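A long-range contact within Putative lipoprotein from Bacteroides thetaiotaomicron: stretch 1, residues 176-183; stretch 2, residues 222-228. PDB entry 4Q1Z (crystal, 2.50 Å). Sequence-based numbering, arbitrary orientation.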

# COMPACT_ATOMS: atom_id res chain seq x y z
N GLU A 176 18.52 -4.80 0.76
CA GLU A 176 19.42 -5.13 1.86
C GLU A 176 18.96 -6.48 2.45
O GLU A 176 19.74 -7.45 2.47
N ARG A 177 17.66 -6.54 2.89
CA ARG A 177 16.98 -7.73 3.42
C ARG A 177 15.60 -7.87 2.76
O ARG A 177 14.94 -6.87 2.49
N VAL A 178 15.20 -9.11 2.45
CA VAL A 178 13.94 -9.48 1.78
C VAL A 178 13.21 -10.54 2.63
O VAL A 178 13.82 -11.49 3.13
N TRP A 179 11.92 -10.31 2.84
CA TRP A 179 10.98 -11.19 3.53
C TRP A 179 9.82 -11.46 2.59
O TRP A 179 9.65 -10.75 1.60
N LYS A 180 9.02 -12.48 2.91
CA LYS A 180 7.79 -12.75 2.17
C LYS A 180 6.70 -13.20 3.13
O LYS A 180 6.98 -13.66 4.24
N PHE A 181 5.47 -13.04 2.71
CA PHE A 181 4.36 -13.51 3.50
C PHE A 181 4.30 -15.02 3.33
O PHE A 181 4.49 -15.50 2.20
N PRO A 182 4.01 -15.81 4.40
CA PRO A 182 3.78 -17.26 4.20
C PRO A 182 2.42 -17.50 3.48
O PRO A 182 1.77 -16.54 3.05
N GLY A 183 2.01 -18.75 3.34
CA GLY A 183 0.75 -19.09 2.69
C GLY A 183 0.88 -19.77 1.34
O GLY A 183 1.78 -19.44 0.56
N GLU A 222 -0.97 -8.35 12.69
CA GLU A 222 -1.24 -9.61 11.98
C GLU A 222 0.05 -10.41 11.84
O GLU A 222 0.08 -11.61 12.12
N PHE A 223 1.12 -9.72 11.44
CA PHE A 223 2.44 -10.30 11.21
C PHE A 223 3.54 -9.61 12.01
O PHE A 223 3.35 -8.52 12.54
N GLU A 224 4.69 -10.29 12.12
CA GLU A 224 5.89 -9.79 12.75
C GLU A 224 7.12 -10.37 12.09
O GLU A 224 7.05 -11.44 11.52
N PHE A 225 8.23 -9.62 12.14
CA PHE A 225 9.53 -10.02 11.62
C PHE A 225 10.33 -10.69 12.74
O PHE A 225 11.33 -10.13 13.20
N ASN A 226 9.88 -11.87 13.22
CA ASN A 226 10.56 -12.58 14.30
C ASN A 226 11.95 -13.11 13.85
O ASN A 226 12.09 -13.66 12.76
N MSE A 227 12.97 -12.92 14.68
CA MSE A 227 14.32 -13.39 14.38
C MSE A 227 14.86 -14.19 15.59
O MSE A 227 16.07 -14.43 15.71
N ASN A 228 13.92 -14.58 16.46
CA ASN A 228 14.10 -15.38 17.68
C ASN A 228 15.14 -14.76 18.60
O ASN A 228 16.14 -15.38 18.96

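The two stretches meet almost wholly through side chains: no hydrogen bond crosses between them, and the backbones stay well apart, with CA of Trp179 8.3 Å from CA of Phe225 and CA of Phe181 8.6 Å from CA of Phe223. Aromatic rings fill much of this gap, and the contact buries 389 Å² in all.

Glu176 lies out of reach of stretch 2. Arg177 points toward it, with chi1 and chi2 both t and chi3 m, an extended start that carries the guanidinium out to the selenomethionine Met227. The methyl CE of Met227 sits over one face of the guanidinium, 3.5 Å from Arg177 NH1, an atom that also hydrogen-bonds elsewhere in the structure.

Val178 makes no contact, as expected from the alternation of a strand, and Trp179 again points toward stretch 2. With chi1 m and chi2 at 86°, its indole gives the largest covered area of the contact, 97 Å². Phe225, also m, directs its ring edge at the indole face, with Phe225 CD1 3.5 Å from Trp179 CD2 and the planes inclined at 59°. Met227 (m, t, p) takes the indole edge instead: its CG lies 3.8 Å from Trp179 CH2, and its selenium is also at the edge of the six-membered ring.

Lys180 points away. The CA-to-CB bond of Phe181 runs sideways, but its m rotamer brings the ring nearer, so that its edge meets the face of Phe223, also m. The planes are nearly perpendicular, at 86°, and Phe181 CE1 approaches Phe223 CD1 to 3.9 Å. Pro182 adds a tighter apolar contact to the same ring, its CD 3.3 Å from Phe223 CE2. At Gly183 contact ceases; its backbone angles would jam a CB against the preceding carbonyl oxygen.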

# COMPACT_ATOMS: atom_id res chain seq x y z
CB GLU A 176 19.40 -4.01 2.90
CG GLU A 176 20.43 -4.18 4.00
CD GLU A 176 20.14 -3.35 5.23
OE1 GLU A 176 20.49 -2.15 5.22
OE2 GLU A 176 19.54 -3.90 6.19
CB ARG A 177 16.87 -7.72 4.96
CG ARG A 177 16.65 -9.11 5.53
CD ARG A 177 16.41 -9.14 7.02
NE ARG A 177 17.55 -8.63 7.80
CZ ARG A 177 18.52 -9.39 8.31
NH1 ARG A 177 18.51 -10.70 8.13
NH2 ARG A 177 19.50 -8.83 9.01
CB VAL A 178 14.14 -10.01 0.31
CG1 VAL A 178 12.81 -10.11 -0.43
CG2 VAL A 178 15.16 -9.17 -0.49
CB TRP A 179 10.43 -10.55 4.84
CG TRP A 179 11.46 -10.14 5.85
CD1 TRP A 179 12.14 -8.96 5.90
CD2 TRP A 179 11.83 -10.88 7.02
NE1 TRP A 179 12.98 -8.95 6.99
CE2 TRP A 179 12.77 -10.09 7.73
CE3 TRP A 179 11.47 -12.13 7.56
CZ2 TRP A 179 13.31 -10.50 8.96
CZ3 TRP A 179 12.06 -12.56 8.73
CH2 TRP A 179 12.96 -11.74 9.43
CB LYS A 180 7.96 -13.75 0.99
CG LYS A 180 8.11 -15.22 1.33
CD LYS A 180 8.17 -16.00 0.04
CE LYS A 180 8.61 -17.42 0.25
NZ LYS A 180 8.56 -18.19 -1.02
CB PHE A 181 3.04 -12.85 3.05
CG PHE A 181 2.84 -11.42 3.49
CD1 PHE A 181 2.23 -11.12 4.70
CD2 PHE A 181 3.23 -10.36 2.67
CE1 PHE A 181 2.03 -9.80 5.10
CE2 PHE A 181 3.00 -9.02 3.05
CZ PHE A 181 2.42 -8.76 4.28
CB PRO A 182 3.78 -17.80 5.63
CG PRO A 182 3.34 -16.67 6.47
CD PRO A 182 3.76 -15.40 5.80
CB GLU A 222 -1.84 -9.32 10.59
CG GLU A 222 -3.29 -8.85 10.61
CD GLU A 222 -3.54 -7.44 11.09
OE1 GLU A 222 -2.72 -6.54 10.79
OE2 GLU A 222 -4.58 -7.23 11.75
CB PHE A 223 2.79 -10.28 9.70
CG PHE A 223 2.13 -11.40 8.94
CD1 PHE A 223 0.82 -11.28 8.50
CD2 PHE A 223 2.79 -12.61 8.75
CE1 PHE A 223 0.19 -12.34 7.86
CE2 PHE A 223 2.15 -13.67 8.13
CZ PHE A 223 0.86 -13.53 7.67
CB GLU A 224 5.91 -10.06 14.26
CG GLU A 224 5.97 -11.51 14.66
CD GLU A 224 6.27 -11.70 16.13
OE1 GLU A 224 6.62 -10.71 16.80
OE2 GLU A 224 6.13 -12.84 16.61
CB PHE A 225 10.28 -8.79 11.10
CG PHE A 225 9.65 -8.09 9.92
CD1 PHE A 225 9.76 -8.61 8.64
CD2 PHE A 225 9.05 -6.85 10.08
CE1 PHE A 225 9.22 -7.94 7.54
CE2 PHE A 225 8.52 -6.16 8.97
CZ PHE A 225 8.61 -6.72 7.71
CB ASN A 226 9.68 -13.71 14.81
CG ASN A 226 10.26 -14.55 15.91
OD1 ASN A 226 10.92 -14.08 16.83
ND2 ASN A 226 9.97 -15.84 15.85
CB MSE A 227 15.26 -12.22 14.01
CG MSE A 227 14.81 -11.52 12.73
SE MSE A 227 16.06 -10.25 12.04
CE MSE A 227 17.39 -11.47 11.31
CB ASN A 228 14.41 -16.86 17.36
CG ASN A 228 13.38 -17.48 16.44
OD1 ASN A 228 12.19 -17.62 16.78
ND2 ASN A 228 13.80 -17.79 15.21